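Local coordinates for protein putative cathepsin d (Ixodes ricinus, PDB 5N7Q) that probably cleaves peptide bonds within proteins as a pepsin-like aspartic endopeptidase of the cathepsin D type, and binds the inhibitor pepstatin A, at residues D91-G96 against V138-N143; G175-D180 against P321-F326; L267-F272 against E278-S283. One frame throughout, in Å; residues are numbered along the deposited sequence.

Contact 1: D91-G96 against V138-N143; sequences DVCRIG and VPVFDN
V140, at the start of helix 140-146, lays its two methyl groups against I95 and C93, alternate residues of strand 82-95; a short helix here packs on the sheet of the amino-terminal lobe of a pepsin-like fold. The closer touch is between V140 CG1 and I95 CD1, at 3.8 Å. The two side chains meet tip to tip, and the extended I95 chain (chi2 170°) places CD1 at its leading end. The other valine branch does less: V140 CG2 stops 4.5 Å from C93 SG. All three residues are buried, yet only 87 Å² is lost between the segments and no hydrogen bond crosses, making the join a small apolar one with V140 giving over half the area.

The side of the strand bearing V92 and R94 is looser, partly exposed and makes no contact with the helix. In one of two deposited conformers, V92 CG1 sits 3.8 Å above the R94 guanidinium plane; R94 NH1 bonds G25 O and S23 OG.

Further up the strand D91 is a buried anchor: its OD1 takes V92 N at 2.7 Å, on the anti side of the carboxylate, while T67, S65 and Y60 supply hydroxyl partners.

The helix begins with P139 as N-cap, and N143 N closes the first turn on P139 O. Q103 of strand 103-112 bonds V138 O and N143 ND2 through its side-chain amide, and its backbone pairs with D91. I22 and I24 of strand 17-24 touch I95 and C93, and F174 of strand 170-174 touches both I95 and F141.

Contact 2: G175-D180 against P321-F326; sequences GGIDHD and PYYTIF
The Y323 ring is met at its edge, near its plane, by I177 CG2, which lies 4.0 Å from Y323 CE2. D178 O also approaches Y323 CE2, at 3.6 Å. Outside the pair, S157 touches the Y323 side chain. Of the other rings in the strand, Y322 meets F279 edge-to-face, while F326 has W197 edge-to-face and F156 in a nearly parallel plane. Strand 322-327 is part of the interlobe sheet of pepsin-like proteases, between strands 155-160 and 332-337, and segment 175-180 is the loop that runs on from strand 170-174.

The one hydrogen bond across the contact is nearly straight: D178 N donates to Y323 OH over 3.0 Å with an N-H...O angle of 164°. A chi1 of -173° turns Y323 CG opposite the backbone N and sends the ring to the loop, although the D178 and Y323 CA atoms are 9.4 Å apart. A side-chain oxygen thus satisfies a loop amide that has no strand partner in this pair.

Beside this bond, I177 and I325 cross at about a right angle. Their closest atoms are I177 CG2 and I325 CG1, 3.7 Å apart, and I177 CD1 rests against I325 CG2. Y188 of strand 187-190 touches both isoleucines, extending the apolar patch.

D178 points its carboxylate away from the strand and spends it on its own loop, in an Asx turn: D180 N reaches D178 OD1 at 2.9 Å, from above the carboxylate plane.

Contact 3: L267-F272 against E278-S283; sequences LPNVTF and EFSLRS
L267 O is gripped by two waters that link it to S283, just past the paired part of the antiparallel beta hairpin of strands 270-274 and 277-281. One water, 2.8 Å from L267 O, reaches S283 OG; the other, 2.9 Å from L267 O, also reaches N269 OD1 and S283 N. Each water has more acceptors in reach than protons, and not all these bonds can hold at once.

In the hairpin, F272 O receives F279 N at 2.7 Å, while the F279 ring edge lies against it in plane, with CD2 at 3.6 Å. F272 N returns a nearly straight bond (172°) to F279 O, and V270 and L281 pair reciprocally.

V270, F272, F279 and L281 share one face, where L281 CD1 meets F272 CE1 at 3.9 Å and both residues touch I233. T271 and S280, a non-hydrogen-bonded pair, share the other, and a water joins their hydroxyls. T271 OG1 lies beside the backbone N (chi1 -57°), which puts CG2 opposite that N and 3.6 Å from E278 CB; E278 OE2 forms a salt bridge with K205.

N269 and R282, the N-cap of helix 283-286, lie side by side with flat groups 69° apart, N269 OD1 being 3.3 Å from R282 CA.

How the contacts relate
Contact 1 is buried, contacts 2 and 3 only partly so. Apolar side-chain packing alone, methyl on methyl and methyl on sulfur, joins helix 140-146 to strand 82-95; in contact 2 a tyrosine hydroxyl plus two isoleucines pins a loop to the interlobe sheet; backbone pairing, waters and an apolar face make the hairpin of contact 3. Buried area rises from 87 to 191 to 524 Å². I95 and F141 of contact 1 pack on F174 of strand 170-174, which runs into the 175-180 loop of contact 2, though the nearest atoms stay about 5 Å apart. Contacts 2 and 3 touch: Y322 OH and S280 O are 2.7 Å apart, probably hydrogen-bonded.

Contact 1: D91-G96 against V138-N143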
loop_
_atom_site.group_PDB
_atom_site.type_symbol
_atom_site.label_atom_id
_atom_site.label_comp_id
_atom_site.label_asym_id
_atom_site.label_seq_id
_atom_site.Cartn_x
_atom_site.Cartn_y
_atom_site.Cartn_z
ATOM N N ASP A 91 22.057 6.228 -5.691
ATOM C CA ASP A 91 22.471 5.438 -6.850
ATOM C C ASP A 91 21.363 5.507 -7.895
ATOM O O ASP A 91 20.289 6.084 -7.644
ATOM C CB ASP A 91 22.787 3.978 -6.443
ATOM C CG ASP A 91 23.877 3.350 -7.287
ATOM O OD1 ASP A 91 24.011 3.757 -8.467
ATOM O OD2 ASP A 91 24.567 2.432 -6.806
ATOM N N VAL A 92 21.637 4.940 -9.052
ATOM C CA VAL A 92 20.636 4.746 -10.098
ATOM C C VAL A 92 19.598 3.727 -9.631
ATOM O O VAL A 92 19.967 2.697 -9.093
ATOM C CB VAL A 92 21.313 4.222 -11.387
ATOM C CG1 VAL A 92 20.274 3.834 -12.441
ATOM C CG2 VAL A 92 22.279 5.260 -11.954
ATOM N N CYS A 93 18.308 4.009 -9.863
ATOM C CA CYS A 93 17.188 3.101 -9.549
ATOM C C CYS A 93 16.410 2.861 -10.838
ATOM O O CYS A 93 16.076 3.817 -11.546
ATOM C CB CYS A 93 16.257 3.737 -8.515
ATOM S SG CYS A 93 14.782 2.751 -8.102
ATOM N N ARG A 94 16.187 1.593 -11.169
ATOM C CA ARG A 94 15.462 1.224 -12.385
ATOM C C ARG A 94 14.152 0.540 -12.072
ATOM O O ARG A 94 14.096 -0.403 -11.282
ATOM C CB ARG A 94 16.302 0.287 -13.261
ATOM C CG ARG A 94 17.610 0.904 -13.680
ATOM C CD ARG A 94 18.392 -0.023 -14.584
ATOM N NE ARG A 94 19.769 0.413 -14.708
ATOM C CZ ARG A 94 20.692 0.296 -13.750
ATOM N NH1 ARG A 94 20.413 -0.256 -12.556
ATOM N NH2 ARG A 94 21.931 0.713 -14.002
ATOM N N ILE A 95 13.116 1.018 -12.758
ATOM C CA ILE A 95 11.780 0.432 -12.766
ATOM C C ILE A 95 11.399 0.228 -14.232
ATOM O O ILE A 95 11.306 1.191 -14.992
ATOM C CB ILE A 95 10.743 1.358 -12.120
ATOM C CG1 ILE A 95 11.069 1.572 -10.638
ATOM C CG2 ILE A 95 9.334 0.807 -12.340
ATOM C CD1 ILE A 95 10.240 2.660 -9.982
ATOM N N GLY A 96 11.293 -1.028 -14.648
ATOM C CA GLY A 96 11.137 -1.342 -16.064
ATOM C C GLY A 96 12.249 -0.672 -16.858
ATOM O O GLY A 96 13.427 -0.799 -16.486
ATOM N N VAL A 138 14.473 12.831 -1.700
ATOM C CA VAL A 138 13.524 12.844 -2.830
ATOM C C VAL A 138 12.953 11.452 -3.095
ATOM O O VAL A 138 13.707 10.494 -3.337
ATOM C CB VAL A 138 14.133 13.469 -4.115
ATOM C CG1 VAL A 138 15.318 12.696 -4.648
ATOM C CG2 VAL A 138 13.058 13.590 -5.194
ATOM N N PRO A 139 11.611 11.306 -3.085
ATOM C CA PRO A 139 11.054 10.000 -3.434
ATOM C C PRO A 139 11.216 9.636 -4.898
ATOM O O PRO A 139 11.416 10.494 -5.762
ATOM C CB PRO A 139 9.571 10.146 -3.101
ATOM C CG PRO A 139 9.506 11.284 -2.120
ATOM C CD PRO A 139 10.564 12.222 -2.616
ATOM N N VAL A 140 11.151 8.345 -5.159
ATOM C CA VAL A 140 11.344 7.809 -6.493
ATOM C C VAL A 140 10.442 8.489 -7.515
ATOM O O VAL A 140 10.928 8.964 -8.549
ATOM C CB VAL A 140 11.168 6.283 -6.527
ATOM C CG1 VAL A 140 11.227 5.772 -7.957
ATOM C CG2 VAL A 140 12.264 5.614 -5.721
ATOM N N PHE A 141 9.141 8.610 -7.221
ATOM C CA PHE A 141 8.240 9.159 -8.225
ATOM C C PHE A 141 8.543 10.628 -8.447
ATOM O O PHE A 141 8.481 11.127 -9.563
ATOM C CB PHE A 141 6.777 8.992 -7.874
ATOM C CG PHE A 141 5.831 9.305 -9.012
ATOM C CD1 PHE A 141 5.833 8.527 -10.178
ATOM C CD2 PHE A 141 4.920 10.355 -8.928
ATOM C CE1 PHE A 141 4.971 8.794 -11.234
ATOM C CE2 PHE A 141 4.039 10.612 -9.968
ATOM C CZ PHE A 141 4.059 9.816 -11.125
ATOM N N ASP A 142 8.851 11.339 -7.359
ATOM C CA ASP A 142 9.244 12.732 -7.494
ATOM C C ASP A 142 10.489 12.927 -8.360
ATOM O O ASP A 142 10.588 13.873 -9.158
ATOM C CB ASP A 142 9.511 13.293 -6.106
ATOM C CG ASP A 142 8.239 13.666 -5.400
ATOM O OD1 ASP A 142 7.493 12.742 -5.018
ATOM O OD2 ASP A 142 7.962 14.871 -5.283
ATOM N N ASN A 143 11.443 12.017 -8.194
ATOM C CA ASN A 143 12.672 12.031 -8.999
ATOM C C ASN A 143 12.374 11.720 -10.487
ATOM O O ASN A 143 12.913 12.381 -11.382
ATOM C CB ASN A 143 13.675 11.036 -8.409
ATOM C CG ASN A 143 15.112 11.464 -8.587
ATOM O OD1 ASN A 143 15.402 12.593 -9.002
ATOM N ND2 ASN A 143 16.026 10.558 -8.282
#

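Contact 2: G175-D180 against P321-F326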
loop_
_atom_site.group_PDB
_atom_site.type_symbol
_atom_site.label_atom_id
_atom_site.label_comp_id
_atom_site.label_asym_id
_atom_site.label_seq_id
_atom_site.Cartn_x
_atom_site.Cartn_y
_atom_site.Cartn_z
ATOM N N GLY A 175 3.135 6.796 -15.026
ATOM C CA GLY A 175 2.952 7.696 -16.166
ATOM C C GLY A 175 1.772 7.366 -17.049
ATOM O O GLY A 175 1.698 7.787 -18.190
ATOM N N GLY A 176 0.801 6.634 -16.521
ATOM C CA GLY A 176 -0.389 6.360 -17.310
ATOM C C GLY A 176 -1.547 5.805 -16.509
ATOM O O GLY A 176 -1.385 5.439 -15.321
ATOM N N ILE A 177 -2.706 5.747 -17.167
ATOM C CA ILE A 177 -3.940 5.135 -16.640
ATOM C C ILE A 177 -4.391 4.143 -17.692
ATOM O O ILE A 177 -4.620 4.549 -18.817
ATOM C CB ILE A 177 -5.070 6.185 -16.447
ATOM C CG1 ILE A 177 -4.613 7.392 -15.618
ATOM C CG2 ILE A 177 -6.295 5.518 -15.837
ATOM C CD1 ILE A 177 -5.612 8.546 -15.582
ATOM N N ASP A 178 -4.526 2.860 -17.336
ATOM C CA ASP A 178 -4.846 1.813 -18.320
ATOM C C ASP A 178 -6.329 1.489 -18.197
ATOM O O ASP A 178 -6.750 0.834 -17.234
ATOM C CB ASP A 178 -4.000 0.579 -18.048
ATOM C CG ASP A 178 -4.120 -0.475 -19.110
ATOM O OD1 ASP A 178 -4.981 -0.389 -20.006
ATOM O OD2 ASP A 178 -3.307 -1.413 -19.064
ATOM N N HIS A 179 -7.118 1.894 -19.197
ATOM C CA HIS A 179 -8.552 1.603 -19.204
ATOM C C HIS A 179 -8.808 0.096 -19.387
ATOM O O HIS A 179 -9.912 -0.349 -19.126
ATOM C CB HIS A 179 -9.276 2.435 -20.282
ATOM C CG HIS A 179 -10.729 2.703 -19.998
ATOM N ND1 HIS A 179 -11.568 1.781 -19.407
ATOM C CD2 HIS A 179 -11.481 3.808 -20.206
ATOM C CE1 HIS A 179 -12.781 2.297 -19.302
ATOM N NE2 HIS A 179 -12.751 3.529 -19.775
ATOM N N ASP A 180 -7.805 -0.715 -19.749
ATOM C CA ASP A 180 -8.007 -2.149 -19.744
ATOM C C ASP A 180 -8.018 -2.735 -18.335
ATOM O O ASP A 180 -8.312 -3.917 -18.179
ATOM C CB ASP A 180 -7.043 -2.843 -20.703
ATOM C CG ASP A 180 -7.347 -2.524 -22.180
ATOM O OD1 ASP A 180 -8.558 -2.326 -22.497
ATOM O OD2 ASP A 180 -6.373 -2.433 -22.978
ATOM N N PRO A 321 -10.671 -4.147 -5.670
ATOM C CA PRO A 321 -11.902 -4.015 -6.488
ATOM C C PRO A 321 -12.036 -2.648 -7.174
ATOM O O PRO A 321 -12.821 -2.514 -8.118
ATOM C CB PRO A 321 -13.049 -4.280 -5.474
ATOM C CG PRO A 321 -12.430 -4.127 -4.137
ATOM C CD PRO A 321 -10.989 -4.524 -4.279
ATOM N N TYR A 322 -11.280 -1.660 -6.692
ATOM C CA TYR A 322 -11.279 -0.320 -7.287
ATOM C C TYR A 322 -9.884 0.051 -7.759
ATOM O O TYR A 322 -8.985 0.283 -6.965
ATOM C CB TYR A 322 -11.900 0.693 -6.320
ATOM C CG TYR A 322 -13.339 0.271 -6.034
ATOM C CD1 TYR A 322 -14.300 0.361 -7.022
ATOM C CD2 TYR A 322 -13.703 -0.354 -4.851
ATOM C CE1 TYR A 322 -15.578 -0.103 -6.833
ATOM C CE2 TYR A 322 -14.980 -0.821 -4.645
ATOM C CZ TYR A 322 -15.910 -0.711 -5.655
ATOM O OH TYR A 322 -17.203 -1.165 -5.439
ATOM N N TYR A 323 -9.702 0.031 -9.075
ATOM C CA TYR A 323 -8.503 0.540 -9.733
ATOM C C TYR A 323 -8.296 2.010 -9.328
ATOM O O TYR A 323 -9.262 2.773 -9.278
ATOM C CB TYR A 323 -8.715 0.442 -11.226
ATOM C CG TYR A 323 -7.530 0.760 -12.101
ATOM C CD1 TYR A 323 -6.353 0.002 -12.024
ATOM C CD2 TYR A 323 -7.578 1.773 -13.039
ATOM C CE1 TYR A 323 -5.270 0.267 -12.834
ATOM C CE2 TYR A 323 -6.500 2.047 -13.853
ATOM C CZ TYR A 323 -5.349 1.291 -13.779
ATOM O OH TYR A 323 -4.291 1.549 -14.607
ATOM N N THR A 324 -7.056 2.380 -8.995
ATOM C CA THR A 324 -6.825 3.647 -8.337
ATOM C C THR A 324 -5.762 4.413 -9.082
ATOM O O THR A 324 -4.709 3.888 -9.425
ATOM C CB THR A 324 -6.431 3.479 -6.884
ATOM O OG1 THR A 324 -7.439 2.705 -6.214
ATOM C CG2 THR A 324 -6.348 4.791 -6.167
ATOM N N ILE A 325 -6.069 5.676 -9.319
ATOM C CA ILE A 325 -5.213 6.635 -10.017
ATOM C C ILE A 325 -4.709 7.643 -8.988
ATOM O O ILE A 325 -5.498 8.299 -8.316
ATOM C CB ILE A 325 -5.974 7.399 -11.115
ATOM C CG1 ILE A 325 -6.491 6.459 -12.231
ATOM C CG2 ILE A 325 -5.052 8.408 -11.770
ATOM C CD1 ILE A 325 -7.723 5.654 -11.872
ATOM N N PHE A 326 -3.382 7.764 -8.881
ATOM C CA PHE A 326 -2.710 8.687 -7.971
ATOM C C PHE A 326 -2.123 9.803 -8.859
ATOM O O PHE A 326 -1.150 9.584 -9.578
ATOM C CB PHE A 326 -1.620 7.954 -7.206
ATOM C CG PHE A 326 -2.124 6.870 -6.306
ATOM C CD1 PHE A 326 -2.365 5.578 -6.808
ATOM C CD2 PHE A 326 -2.317 7.123 -4.966
ATOM C CE1 PHE A 326 -2.840 4.582 -5.956
ATOM C CE2 PHE A 326 -2.788 6.128 -4.117
ATOM C CZ PHE A 326 -3.027 4.852 -4.617
#

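Contact 3: L267-F272 against E278-S283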
loop_
_atom_site.group_PDB
_atom_site.type_symbol
_atom_site.label_atom_id
_atom_site.label_comp_id
_atom_site.label_asym_id
_atom_site.label_seq_id
_atom_site.Cartn_x
_atom_site.Cartn_y
_atom_site.Cartn_z
ATOM N N LEU A 267 -23.158 -12.544 5.129
ATOM C CA LEU A 267 -22.608 -11.225 5.466
ATOM C C LEU A 267 -23.044 -10.151 4.470
ATOM O O LEU A 267 -23.093 -10.388 3.286
ATOM C CB LEU A 267 -21.091 -11.275 5.509
ATOM C CG LEU A 267 -20.420 -12.054 6.622
ATOM C CD1 LEU A 267 -18.964 -12.296 6.261
ATOM C CD2 LEU A 267 -20.503 -11.332 7.941
ATOM N N PRO A 268 -23.419 -8.978 4.960
ATOM C CA PRO A 268 -23.811 -7.883 4.076
ATOM C C PRO A 268 -22.652 -7.135 3.424
ATOM O O PRO A 268 -21.521 -7.151 3.919
ATOM C CB PRO A 268 -24.564 -6.948 5.032
ATOM C CG PRO A 268 -23.845 -7.127 6.314
ATOM C CD PRO A 268 -23.447 -8.574 6.379
ATOM N N ASN A 269 -22.943 -6.467 2.319
ATOM C CA ASN A 269 -21.974 -5.553 1.717
ATOM C C ASN A 269 -21.667 -4.404 2.686
ATOM O O ASN A 269 -22.504 -4.043 3.538
ATOM C CB ASN A 269 -22.483 -5.011 0.371
ATOM C CG ASN A 269 -22.633 -6.099 -0.699
ATOM O OD1 ASN A 269 -22.217 -7.230 -0.527
ATOM N ND2 ASN A 269 -23.282 -5.749 -1.817
ATOM N N VAL A 270 -20.472 -3.828 2.548
ATOM C CA VAL A 270 -20.072 -2.598 3.237
ATOM C C VAL A 270 -19.713 -1.567 2.172
ATOM O O VAL A 270 -18.997 -1.874 1.232
ATOM C CB VAL A 270 -18.898 -2.843 4.191
ATOM C CG1 VAL A 270 -18.392 -1.574 4.840
ATOM C CG2 VAL A 270 -19.292 -3.831 5.291
ATOM N N THR A 271 -20.229 -0.349 2.317
ATOM C CA THR A 271 -20.149 0.660 1.252
ATOM C C THR A 271 -19.499 1.942 1.738
ATOM O O THR A 271 -19.885 2.481 2.785
ATOM C CB THR A 271 -21.551 0.950 0.723
ATOM O OG1 THR A 271 -22.146 -0.265 0.263
ATOM C CG2 THR A 271 -21.523 1.988 -0.417
ATOM N N PHE A 272 -18.540 2.460 0.955
ATOM C CA PHE A 272 -17.868 3.748 1.184
ATOM C C PHE A 272 -18.373 4.722 0.151
ATOM O O PHE A 272 -18.418 4.402 -1.038
ATOM C CB PHE A 272 -16.342 3.612 1.044
ATOM C CG PHE A 272 -15.716 2.875 2.177
ATOM C CD1 PHE A 272 -15.828 1.485 2.241
ATOM C CD2 PHE A 272 -15.046 3.545 3.196
ATOM C CE1 PHE A 272 -15.291 0.793 3.316
ATOM C CE2 PHE A 272 -14.514 2.854 4.269
ATOM C CZ PHE A 272 -14.641 1.484 4.331
ATOM N N GLU A 278 -21.215 5.623 -4.477
ATOM C CA GLU A 278 -21.054 4.454 -3.609
ATOM C C GLU A 278 -20.026 3.487 -4.161
ATOM O O GLU A 278 -20.091 3.093 -5.325
ATOM C CB GLU A 278 -22.383 3.736 -3.420
ATOM C CG GLU A 278 -23.342 4.567 -2.574
ATOM C CD GLU A 278 -24.570 3.821 -2.086
ATOM O OE1 GLU A 278 -24.736 2.620 -2.379
ATOM O OE2 GLU A 278 -25.373 4.473 -1.389
ATOM N N PHE A 279 -19.123 3.063 -3.287
ATOM C CA PHE A 279 -18.116 2.052 -3.590
ATOM C C PHE A 279 -18.369 0.882 -2.620
ATOM O O PHE A 279 -17.992 0.941 -1.452
ATOM C CB PHE A 279 -16.710 2.657 -3.432
ATOM C CG PHE A 279 -16.423 3.718 -4.452
ATOM C CD1 PHE A 279 -15.893 3.387 -5.680
ATOM C CD2 PHE A 279 -16.752 5.034 -4.185
ATOM C CE1 PHE A 279 -15.686 4.362 -6.640
ATOM C CE2 PHE A 279 -16.545 6.018 -5.134
ATOM C CZ PHE A 279 -16.004 5.672 -6.363
ATOM N N SER A 280 -19.002 -0.151 -3.151
ATOM C CA SER A 280 -19.469 -1.317 -2.380
ATOM C C SER A 280 -18.391 -2.399 -2.316
ATOM O O SER A 280 -17.652 -2.627 -3.274
ATOM C CB SER A 280 -20.742 -1.842 -3.051
ATOM O OG SER A 280 -21.340 -2.876 -2.285
ATOM N N LEU A 281 -18.307 -3.052 -1.159
ATOM C CA LEU A 281 -17.463 -4.211 -0.958
ATOM C C LEU A 281 -18.361 -5.366 -0.522
ATOM O O LEU A 281 -19.055 -5.248 0.469
ATOM C CB LEU A 281 -16.447 -3.925 0.151
ATOM C CG LEU A 281 -15.529 -2.739 -0.119
ATOM C CD1 LEU A 281 -14.752 -2.418 1.134
ATOM C CD2 LEU A 281 -14.559 -3.081 -1.238
ATOM N N ARG A 282 -18.316 -6.462 -1.268
ATOM C CA ARG A 282 -18.977 -7.710 -0.876
ATOM C C ARG A 282 -18.138 -8.404 0.155
ATOM O O ARG A 282 -16.925 -8.142 0.278
ATOM C CB ARG A 282 -19.089 -8.613 -2.103
ATOM C CG ARG A 282 -19.884 -8.018 -3.263
ATOM C CD ARG A 282 -19.608 -8.755 -4.581
ATOM N NE ARG A 282 -19.757 -10.192 -4.454
ATOM C CZ ARG A 282 -19.103 -11.138 -5.144
ATOM N NH1 ARG A 282 -18.212 -10.841 -6.091
ATOM N NH2 ARG A 282 -19.353 -12.411 -4.865
ATOM N N SER A 283 -18.723 -9.369 0.869
ATOM C CA SER A 283 -17.931 -10.155 1.807
ATOM C C SER A 283 -16.801 -10.882 1.079
ATOM O O SER A 283 -15.714 -11.070 1.645
ATOM C CB SER A 283 -18.810 -11.113 2.610
ATOM O OG SER A 283 -19.371 -12.067 1.745
HETATM O O HOH W 1 -21.689 -9.474 0.908
HETATM O O HOH W 2 -21.893 -12.487 1.950
HETATM O O HOH W 3 -23.660 -1.259 -1.586
#